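Local coordinates for hypothetical protein TA0175 (Thermoplasma acidophilum, PDB 1L6R), which catalyses the magnesium-dependent dephosphorylation of 2-phosphoglycolate to glycolate and, less efficiently, releases phosphate from inorganic pyrophosphate, at residues Ser30-Leu39 against Ile217-Met227; Arg111-Ile119 against Ser144-Glu152. The protein carries 1 engineered substitution. All coordinates share one frame; numbering follows the deposited sequence.

Contact 1: residues Ser30-Leu39 against Ile217-Met227; sequences SIRSAEKKGL and IGQIFKHFELM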
loop_
_atom_site.group_PDB
_atom_site.type_symbol
_atom_site.label_atom_id
_atom_site.label_comp_id
_atom_site.label_asym_id
_atom_site.label_seq_id
_atom_site.Cartn_x
_atom_site.Cartn_y
_atom_site.Cartn_z
ATOM N N SER A 30 -22.748 -14.668 -12.464
ATOM C CA SER A 30 -22.301 -14.956 -11.099
ATOM C C SER A 30 -22.446 -13.696 -10.249
ATOM O O SER A 30 -22.886 -13.739 -9.101
ATOM C CB SER A 30 -20.840 -15.417 -11.092
ATOM O OG SER A 30 -20.689 -16.645 -11.779
ATOM N N ILE A 31 -22.062 -12.559 -10.821
ATOM C CA ILE A 31 -22.178 -11.304 -10.099
ATOM C C ILE A 31 -23.645 -11.001 -9.781
ATOM O O ILE A 31 -23.978 -10.663 -8.650
ATOM C CB ILE A 31 -21.558 -10.148 -10.919
ATOM C CG1 ILE A 31 -20.029 -10.251 -10.870
ATOM C CG2 ILE A 31 -22.030 -8.789 -10.380
ATOM C CD1 ILE A 31 -19.325 -9.338 -11.856
ATOM N N ARG A 32 -24.521 -11.129 -10.771
ATOM C CA ARG A 32 -25.933 -10.847 -10.525
ATOM C C ARG A 32 -26.524 -11.802 -9.495
ATOM O O ARG A 32 -27.322 -11.382 -8.664
ATOM C CB ARG A 32 -26.729 -10.913 -11.829
ATOM C CG ARG A 32 -26.361 -9.793 -12.794
ATOM C CD ARG A 32 -27.069 -9.962 -14.123
ATOM N NE ARG A 32 -26.695 -8.904 -15.063
ATOM C CZ ARG A 32 -26.997 -8.915 -16.357
ATOM N NH1 ARG A 32 -27.684 -9.929 -16.875
ATOM N NH2 ARG A 32 -26.594 -7.919 -17.140
ATOM N N SER A 33 -26.127 -13.071 -9.544
ATOM C CA SER A 33 -26.626 -14.052 -8.584
ATOM C C SER A 33 -26.186 -13.671 -7.172
ATOM O O SER A 33 -27.001 -13.637 -6.250
ATOM C CB SER A 33 -26.112 -15.451 -8.927
ATOM O OG SER A 33 -26.706 -15.946 -10.119
ATOM N N ALA A 34 -24.902 -13.364 -7.001
ATOM C CA ALA A 34 -24.394 -12.995 -5.683
ATOM C C ALA A 34 -25.044 -11.716 -5.165
ATOM O O ALA A 34 -25.363 -11.612 -3.982
ATOM C CB ALA A 34 -22.878 -12.839 -5.724
ATOM N N GLU A 35 -25.240 -10.736 -6.046
ATOM C CA GLU A 35 -25.869 -9.486 -5.631
ATOM C C GLU A 35 -27.299 -9.726 -5.164
ATOM O O GLU A 35 -27.738 -9.124 -4.188
ATOM C CB GLU A 35 -25.845 -8.464 -6.774
ATOM C CG GLU A 35 -24.436 -8.020 -7.128
ATOM C CD GLU A 35 -24.432 -6.983 -8.229
ATOM O OE1 GLU A 35 -25.277 -7.105 -9.141
ATOM O OE2 GLU A 35 -23.595 -6.051 -8.200
ATOM N N LYS A 36 -28.022 -10.612 -5.846
ATOM C CA LYS A 36 -29.394 -10.904 -5.433
ATOM C C LYS A 36 -29.404 -11.500 -4.026
ATOM O O LYS A 36 -30.371 -11.319 -3.280
ATOM C CB LYS A 36 -30.073 -11.874 -6.407
ATOM C CG LYS A 36 -30.577 -11.219 -7.683
ATOM C CD LYS A 36 -31.616 -12.083 -8.389
ATOM C CE LYS A 36 -31.086 -13.472 -8.690
ATOM N NZ LYS A 36 -32.014 -14.247 -9.564
ATOM N N LYS A 37 -28.335 -12.208 -3.668
ATOM C CA LYS A 37 -28.227 -12.820 -2.345
ATOM C C LYS A 37 -27.705 -11.850 -1.290
ATOM O O LYS A 37 -27.502 -12.231 -0.133
ATOM C CB LYS A 37 -27.328 -14.060 -2.393
ATOM C CG LYS A 37 -27.979 -15.287 -3.019
ATOM C CD LYS A 37 -28.464 -14.980 -4.417
ATOM C CE LYS A 37 -28.903 -16.218 -5.164
ATOM N NZ LYS A 37 -29.227 -15.854 -6.568
ATOM N N GLY A 38 -27.466 -10.603 -1.690
ATOM C CA GLY A 38 -27.015 -9.598 -0.743
ATOM C C GLY A 38 -25.608 -9.032 -0.836
ATOM O O GLY A 38 -25.277 -8.121 -0.078
ATOM N N LEU A 39 -24.785 -9.548 -1.743
ATOM C CA LEU A 39 -23.418 -9.053 -1.879
ATOM C C LEU A 39 -23.365 -7.710 -2.593
ATOM O O LEU A 39 -24.101 -7.487 -3.555
ATOM C CB LEU A 39 -22.570 -10.058 -2.667
ATOM C CG LEU A 39 -21.098 -9.696 -2.912
ATOM C CD1 LEU A 39 -20.324 -9.741 -1.601
ATOM C CD2 LEU A 39 -20.489 -10.664 -3.911
ATOM N N ILE A 217 -14.995 -16.368 -11.075
ATOM C CA ILE A 217 -15.937 -15.609 -10.262
ATOM C C ILE A 217 -16.980 -16.497 -9.588
ATOM O O ILE A 217 -17.181 -16.415 -8.370
ATOM C CB ILE A 217 -16.621 -14.503 -11.102
ATOM C CG1 ILE A 217 -15.550 -13.592 -11.730
ATOM C CG2 ILE A 217 -17.577 -13.710 -10.234
ATOM C CD1 ILE A 217 -14.593 -12.946 -10.730
ATOM N N GLY A 218 -17.611 -17.361 -10.378
ATOM C CA GLY A 218 -18.611 -18.258 -9.832
ATOM C C GLY A 218 -18.039 -19.205 -8.793
ATOM O O GLY A 218 -18.637 -19.404 -7.731
ATOM N N GLN A 219 -16.878 -19.794 -9.069
ATOM C CA GLN A 219 -16.304 -20.722 -8.095
ATOM C C GLN A 219 -15.887 -20.015 -6.810
ATOM O O GLN A 219 -16.037 -20.561 -5.718
ATOM C CB GLN A 219 -15.111 -21.473 -8.678
ATOM C CG GLN A 219 -14.643 -22.589 -7.739
ATOM C CD GLN A 219 -13.375 -23.264 -8.191
ATOM O OE1 GLN A 219 -12.403 -22.603 -8.549
ATOM N NE2 GLN A 219 -13.362 -24.593 -8.151
ATOM N N ILE A 220 -15.349 -18.804 -6.943
ATOM C CA ILE A 220 -14.938 -18.022 -5.785
ATOM C C ILE A 220 -16.152 -17.689 -4.925
ATOM O O ILE A 220 -16.126 -17.882 -3.714
ATOM C CB ILE A 220 -14.226 -16.711 -6.222
ATOM C CG1 ILE A 220 -12.845 -17.039 -6.789
ATOM C CG2 ILE A 220 -14.116 -15.748 -5.051
ATOM C CD1 ILE A 220 -12.206 -15.862 -7.513
ATOM N N PHE A 221 -17.217 -17.193 -5.552
ATOM C CA PHE A 221 -18.421 -16.842 -4.806
ATOM C C PHE A 221 -19.006 -18.071 -4.106
ATOM O O PHE A 221 -19.418 -17.989 -2.946
ATOM C CB PHE A 221 -19.470 -16.213 -5.740
ATOM C CG PHE A 221 -19.154 -14.790 -6.162
ATOM C CD1 PHE A 221 -18.159 -14.046 -5.524
ATOM C CD2 PHE A 221 -19.890 -14.183 -7.178
ATOM C CE1 PHE A 221 -17.901 -12.715 -5.892
ATOM C CE2 PHE A 221 -19.645 -12.848 -7.556
ATOM C CZ PHE A 221 -18.653 -12.118 -6.913
ATOM N N LYS A 222 -19.032 -19.203 -4.801
ATOM C CA LYS A 222 -19.558 -20.434 -4.204
ATOM C C LYS A 222 -18.711 -20.831 -3.007
ATOM O O LYS A 222 -19.237 -21.211 -1.961
ATOM C CB LYS A 222 -19.555 -21.574 -5.218
ATOM C CG LYS A 222 -20.601 -21.441 -6.306
ATOM C CD LYS A 222 -20.509 -22.593 -7.291
ATOM C CE LYS A 222 -21.565 -22.473 -8.375
ATOM N NZ LYS A 222 -21.451 -21.184 -9.108
ATOM N N HIS A 223 -17.396 -20.745 -3.158
ATOM C CA HIS A 223 -16.502 -21.099 -2.068
ATOM C C HIS A 223 -16.801 -20.303 -0.800
ATOM O O HIS A 223 -16.788 -20.852 0.304
ATOM C CB HIS A 223 -15.047 -20.878 -2.482
ATOM C CG HIS A 223 -14.061 -21.188 -1.401
ATOM N ND1 HIS A 223 -13.511 -20.219 -0.591
ATOM C CD2 HIS A 223 -13.551 -22.369 -0.976
ATOM C CE1 HIS A 223 -12.703 -20.788 0.286
ATOM N NE2 HIS A 223 -12.710 -22.091 0.074
ATOM N N PHE A 224 -17.067 -19.009 -0.953
ATOM C CA PHE A 224 -17.360 -18.154 0.187
ATOM C C PHE A 224 -18.855 -18.092 0.529
ATOM O O PHE A 224 -19.293 -17.226 1.285
ATOM C CB PHE A 224 -16.805 -16.749 -0.074
ATOM C CG PHE A 224 -15.302 -16.681 -0.040
ATOM C CD1 PHE A 224 -14.611 -16.866 1.156
ATOM C CD2 PHE A 224 -14.575 -16.447 -1.202
ATOM C CE1 PHE A 224 -13.219 -16.820 1.196
ATOM C CE2 PHE A 224 -13.184 -16.398 -1.177
ATOM C CZ PHE A 224 -12.501 -16.584 0.026
ATOM N N GLU A 225 -19.623 -19.019 -0.034
ATOM C CA GLU A 225 -21.065 -19.098 0.208
ATOM C C GLU A 225 -21.783 -17.794 -0.125
ATOM O O GLU A 225 -22.672 -17.353 0.609
ATOM C CB GLU A 225 -21.336 -19.469 1.670
ATOM C CG GLU A 225 -20.703 -20.782 2.109
ATOM C CD GLU A 225 -21.026 -21.128 3.550
ATOM O OE1 GLU A 225 -20.763 -20.288 4.437
ATOM O OE2 GLU A 225 -21.540 -22.240 3.796
ATOM N N LEU A 226 -21.399 -17.182 -1.241
ATOM C CA LEU A 226 -21.999 -15.927 -1.675
ATOM C C LEU A 226 -22.981 -16.169 -2.816
ATOM O O LEU A 226 -23.724 -15.270 -3.201
ATOM C CB LEU A 226 -20.906 -14.948 -2.121
ATOM C CG LEU A 226 -19.925 -14.519 -1.024
ATOM C CD1 LEU A 226 -18.787 -13.705 -1.625
ATOM C CD2 LEU A 226 -20.667 -13.704 0.028
ATOM N N MET A 227 -22.968 -17.391 -3.344
ATOM C CA MET A 227 -23.851 -17.799 -4.434
ATOM C C MET A 227 -24.597 -19.070 -4.058
ATOM O O MET A 227 -25.835 -19.101 -4.224
ATOM C CB MET A 227 -23.052 -18.065 -5.708
ATOM C CG MET A 227 -23.015 -16.913 -6.676
ATOM S SD MET A 227 -22.286 -17.458 -8.209
ATOM C CE MET A 227 -23.697 -18.216 -9.008
HETATM O O HOH W 1 -18.129 -17.085 -13.161
HETATM O O HOH W 2 -24.106 -12.991 -1.965
#

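Contact 2: residues Arg111-Ile119 against Ser144-Glu152; sequences REASTGFDI and SWHLMNRGE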
loop_
_atom_site.group_PDB
_atom_site.type_symbol
_atom_site.label_atom_id
_atom_site.label_comp_id
_atom_site.label_asym_id
_atom_site.label_seq_id
_atom_site.Cartn_x
_atom_site.Cartn_y
_atom_site.Cartn_z
ATOM N N ARG A 111 -10.239 10.983 -19.597
ATOM C CA ARG A 111 -9.547 10.843 -18.310
ATOM C C ARG A 111 -9.541 12.154 -17.563
ATOM O O ARG A 111 -9.553 13.229 -18.176
ATOM C CB ARG A 111 -8.101 10.355 -18.484
ATOM C CG ARG A 111 -8.013 8.845 -18.659
ATOM C CD ARG A 111 -6.608 8.275 -18.503
ATOM N NE ARG A 111 -6.738 6.818 -18.454
ATOM C CZ ARG A 111 -6.938 6.040 -19.513
ATOM N NH1 ARG A 111 -6.989 6.552 -20.743
ATOM N NH2 ARG A 111 -7.205 4.752 -19.333
ATOM N N GLU A 112 -9.511 12.065 -16.238
ATOM C CA GLU A 112 -9.523 13.260 -15.402
ATOM C C GLU A 112 -8.549 13.210 -14.247
ATOM O O GLU A 112 -8.235 14.240 -13.658
ATOM C CB GLU A 112 -10.918 13.466 -14.803
ATOM C CG GLU A 112 -12.035 13.599 -15.832
ATOM C CD GLU A 112 -13.413 13.781 -15.208
ATOM O OE1 GLU A 112 -13.528 14.520 -14.203
ATOM O OE2 GLU A 112 -14.386 13.193 -15.737
ATOM N N ALA A 113 -8.045 12.021 -13.935
ATOM C CA ALA A 113 -7.197 11.849 -12.759
ATOM C C ALA A 113 -5.845 11.187 -12.976
ATOM O O ALA A 113 -5.123 10.923 -12.010
ATOM C CB ALA A 113 -7.987 11.044 -11.726
ATOM N N SER A 114 -5.520 10.916 -14.232
ATOM C CA SER A 114 -4.277 10.234 -14.591
ATOM C C SER A 114 -4.169 10.307 -16.102
ATOM O O SER A 114 -5.034 10.890 -16.756
ATOM C CB SER A 114 -4.345 8.768 -14.163
ATOM O OG SER A 114 -5.354 8.097 -14.894
ATOM N N THR A 115 -3.124 9.693 -16.656
ATOM C CA THR A 115 -2.920 9.711 -18.096
ATOM C C THR A 115 -2.539 8.333 -18.626
ATOM O O THR A 115 -1.606 7.706 -18.128
ATOM C CB THR A 115 -1.797 10.705 -18.446
ATOM O OG1 THR A 115 -2.118 11.982 -17.886
ATOM C CG2 THR A 115 -1.627 10.847 -19.946
ATOM N N GLY A 116 -3.269 7.867 -19.634
ATOM C CA GLY A 116 -2.940 6.584 -20.239
ATOM C C GLY A 116 -1.947 6.824 -21.372
ATOM O O GLY A 116 -1.824 7.935 -21.891
ATOM N N PHE A 117 -1.218 5.790 -21.772
ATOM C CA PHE A 117 -0.266 5.971 -22.860
ATOM C C PHE A 117 0.193 4.658 -23.459
ATOM O O PHE A 117 -0.016 3.590 -22.875
ATOM C CB PHE A 117 0.974 6.781 -22.384
ATOM C CG PHE A 117 1.845 6.075 -21.357
ATOM C CD1 PHE A 117 1.573 6.171 -19.994
ATOM C CD2 PHE A 117 2.978 5.362 -21.765
ATOM C CE1 PHE A 117 2.415 5.578 -19.044
ATOM C CE2 PHE A 117 3.830 4.764 -20.830
ATOM C CZ PHE A 117 3.556 4.868 -19.469
ATOM N N ASP A 118 0.794 4.761 -24.641
ATOM C CA ASP A 118 1.395 3.626 -25.330
ATOM C C ASP A 118 2.879 3.990 -25.332
ATOM O O ASP A 118 3.231 5.169 -25.273
ATOM C CB ASP A 118 0.921 3.502 -26.783
ATOM C CG ASP A 118 -0.506 2.993 -26.905
ATOM O OD1 ASP A 118 -1.010 2.367 -25.946
ATOM O OD2 ASP A 118 -1.115 3.208 -27.981
ATOM N N ILE A 119 3.746 2.991 -25.417
ATOM C CA ILE A 119 5.186 3.248 -25.414
ATOM C C ILE A 119 5.926 2.034 -25.964
ATOM O O ILE A 119 5.476 0.899 -25.800
ATOM C CB ILE A 119 5.671 3.539 -23.970
ATOM C CG1 ILE A 119 7.118 4.041 -23.973
ATOM C CG2 ILE A 119 5.535 2.274 -23.102
ATOM C CD1 ILE A 119 7.566 4.553 -22.629
ATOM N N SER A 144 -3.761 -0.374 -21.914
ATOM C CA SER A 144 -2.629 0.534 -22.058
ATOM C C SER A 144 -1.791 0.638 -20.810
ATOM O O SER A 144 -2.066 0.004 -19.788
ATOM C CB SER A 144 -3.174 1.945 -22.342
ATOM O OG SER A 144 -3.771 2.499 -21.157
ATOM N N TRP A 145 -0.757 1.468 -20.923
ATOM C CA TRP A 145 0.057 1.811 -19.775
ATOM C C TRP A 145 -0.715 2.938 -19.089
ATOM O O TRP A 145 -1.595 3.581 -19.692
ATOM C CB TRP A 145 1.424 2.347 -20.186
ATOM C CG TRP A 145 2.340 1.294 -20.670
ATOM C CD1 TRP A 145 2.381 0.754 -21.922
ATOM C CD2 TRP A 145 3.355 0.634 -19.907
ATOM N NE1 TRP A 145 3.369 -0.202 -21.986
ATOM C CE2 TRP A 145 3.981 -0.296 -20.767
ATOM C CE3 TRP A 145 3.798 0.738 -18.580
ATOM C CZ2 TRP A 145 5.034 -1.123 -20.345
ATOM C CZ3 TRP A 145 4.849 -0.089 -18.159
ATOM C CH2 TRP A 145 5.451 -1.005 -19.046
ATOM N N HIS A 146 -0.355 3.177 -17.837
ATOM C CA HIS A 146 -0.987 4.192 -17.022
ATOM C C HIS A 146 0.072 4.960 -16.279
ATOM O O HIS A 146 0.966 4.361 -15.691
ATOM C CB HIS A 146 -1.920 3.533 -16.011
ATOM C CG HIS A 146 -3.062 2.820 -16.650
ATOM N ND1 HIS A 146 -2.992 1.515 -17.092
ATOM C CD2 HIS A 146 -4.281 3.279 -17.006
ATOM C CE1 HIS A 146 -4.127 1.207 -17.698
ATOM N NE2 HIS A 146 -4.924 2.258 -17.657
ATOM N N LEU A 147 -0.028 6.286 -16.346
ATOM C CA LEU A 147 0.871 7.187 -15.634
ATOM C C LEU A 147 -0.016 7.700 -14.504
ATOM O O LEU A 147 -0.945 8.488 -14.723
ATOM C CB LEU A 147 1.322 8.330 -16.537
ATOM C CG LEU A 147 2.183 9.401 -15.860
ATOM C CD1 LEU A 147 3.515 8.819 -15.392
ATOM C CD2 LEU A 147 2.407 10.549 -16.842
ATOM N N MET A 148 0.290 7.230 -13.301
ATOM C CA MET A 148 -0.489 7.523 -12.115
ATOM C C MET A 148 0.258 8.335 -11.084
ATOM O O MET A 148 1.489 8.310 -11.029
ATOM C CB MET A 148 -0.885 6.211 -11.431
ATOM C CG MET A 148 -1.473 5.145 -12.333
ATOM S SD MET A 148 -2.999 5.673 -13.111
ATOM C CE MET A 148 -3.919 6.214 -11.673
ATOM N N ASN A 149 -0.503 9.031 -10.248
ATOM C CA ASN A 149 0.072 9.770 -9.137
ATOM C C ASN A 149 0.405 8.683 -8.097
ATOM O O ASN A 149 -0.330 7.692 -7.969
ATOM C CB ASN A 149 -0.968 10.743 -8.578
ATOM C CG ASN A 149 -1.233 11.915 -9.516
ATOM O OD1 ASN A 149 -0.407 12.822 -9.632
ATOM N ND2 ASN A 149 -2.376 11.893 -10.197
ATOM N N ARG A 150 1.506 8.834 -7.370
ATOM C CA ARG A 150 1.869 7.835 -6.362
ATOM C C ARG A 150 0.728 7.689 -5.351
ATOM O O ARG A 150 0.239 8.682 -4.812
ATOM C CB ARG A 150 3.150 8.265 -5.634
ATOM C CG ARG A 150 3.531 7.407 -4.426
ATOM C CD ARG A 150 4.080 6.040 -4.799
ATOM N NE ARG A 150 5.343 6.130 -5.525
ATOM C CZ ARG A 150 6.208 5.126 -5.651
ATOM N NH1 ARG A 150 5.958 3.951 -5.093
ATOM N NH2 ARG A 150 7.321 5.299 -6.349
ATOM N N GLY A 151 0.299 6.453 -5.111
ATOM C CA GLY A 151 -0.776 6.206 -4.165
ATOM C C GLY A 151 -2.168 6.132 -4.772
ATOM O O GLY A 151 -3.142 5.841 -4.074
ATOM N N GLU A 152 -2.269 6.395 -6.069
ATOM C CA GLU A 152 -3.547 6.365 -6.780
ATOM C C GLU A 152 -3.654 4.938 -7.314
ATOM O O GLU A 152 -3.315 4.648 -8.465
ATOM C CB GLU A 152 -3.495 7.403 -7.902
ATOM C CG GLU A 152 -4.783 7.612 -8.657
ATOM C CD GLU A 152 -4.664 8.720 -9.694
ATOM O OE1 GLU A 152 -3.540 9.228 -9.907
ATOM O OE2 GLU A 152 -5.698 9.080 -10.303
HETATM O O HOH W 3 -6.582 2.490 -21.010
HETATM O O HOH W 4 4.903 -1.392 -24.231
#

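Contact 1: residues Ser30-Leu39 against Ile217-Met227
Ser30 and Gly218 mark where two near-parallel helices meet, the axes of helical residues 30-36 and 217-223 coming within 9.7 Å at 23°. Here Ser30 OG comes 3.3 Å from Gly218 CA; it also bonds to Lys26 O one turn back, and a water joins it to Gly218 N. Phe221 fills the middle. With its CG anti to the carbonyl carbon (chi1 -74°), its ring reaches across the gap: Leu39 CD2 lies over one face, 4.2 Å from the ring centroid, Ile31 CA sits at the edge, and Ala34 CB comes obliquely to within 3.6 Å of Phe221 CD2. An alanine in place of Phe221 is likely to open a gap between the helices and leave the Leu39 methyl without its aromatic floor. Beyond the Schellman motif at Glu225, which ends helix 215-223, Leu226 and Met227 turn toward helix 25-36. Leu226 O receives a CA-H...O contact from Ala34 CA at 3.4 Å, while a second water links it to Ala34 O. Met227 SD lies 3.8 Å from Ser30 CB, and the bend at chi3 (83°) turns its CE against Ser33 CB. In the HAD core domain, Ile31 rests on Ile61, while Ile217 and Ile220 pack on Ile175 of strand 172-175.

Contact 2: residues Arg111-Ile119 against Ser144-Glu152
Trp145 O is gripped by two donors from opposite faces of its carbonyl plane: Phe117 N, 3.1 Å away and 50° out of that plane, and Ser144 OG at 2.8 Å. This oxygen belongs to the antiparallel pairing of strands 115-117 and 144-149, in a three-stranded sheet consistent with the cap of a HAD phosphatase. Trp145 N returns a bond to Phe117 O, and Thr115 with Leu147 forms the next hydrogen-bonded pair, both of its N-H...O bonds being fairly straight. Gly116, opposite His146 in the non-hydrogen-bonded pair between them, has its CA over one face of the Arg111 guanidinium, offset toward the rim. Arg111 NH1 bonds to Thr107 and Asn108, and NH2 to Gly46 O, while a water ties NH2 to Ser144 OG. NH2 also lies at the edge of the His146 ring, the two planes turned 67° apart; the His146 side chain is about 4 Å from a bound calcium ion. On the other face of the sheet the Phe117 ring, set with CG between the backbone N and the carbonyl carbon (chi1 66°), swings over the neighbouring strand. Trp145 CB sits over its centre, 3.4 Å from the centroid; the two rings, their planes nearly parallel, are slid apart and barely overlap. Ile119 CG2 covers one face of the indole, 3.7 Å from the five-membered centroid. At the far end of the pairing, Glu152 OE1 accepts from both Asn149 N and Asn149 ND2, bracing the type II turn 149-152; Glu152 OE2 comes within 2.6 Å of Ala113 O. At Ile119, one water accepts the indole N-H of Trp145 NE1 at 3.0 Å and donates to Ile119 O.

Overall arrangement
From the N terminus, the chain lays down strand 7-11 of the large mixed sheet and then helix 25-36, the first side of contact 1. It adds further core strands before leaving for the smaller sheet; after strand 115-117 it passes through helix 124-132 and strand 136-141, and strand 144-149 then pairs with 115-117, closing the short loop of contact 2. The chain re-enters the core through strands 172-175 and 190-193, and helix 215-223 completes contact 1. The short loop thus lies wholly within the long one, without crossing. Contact 1 joins helix 25-36, early in the core, to the C-terminal helix and its tail; contact 2 pairs the outer strand 115-117 of the small sheet with its middle strand. Their centres are about 32 Å apart.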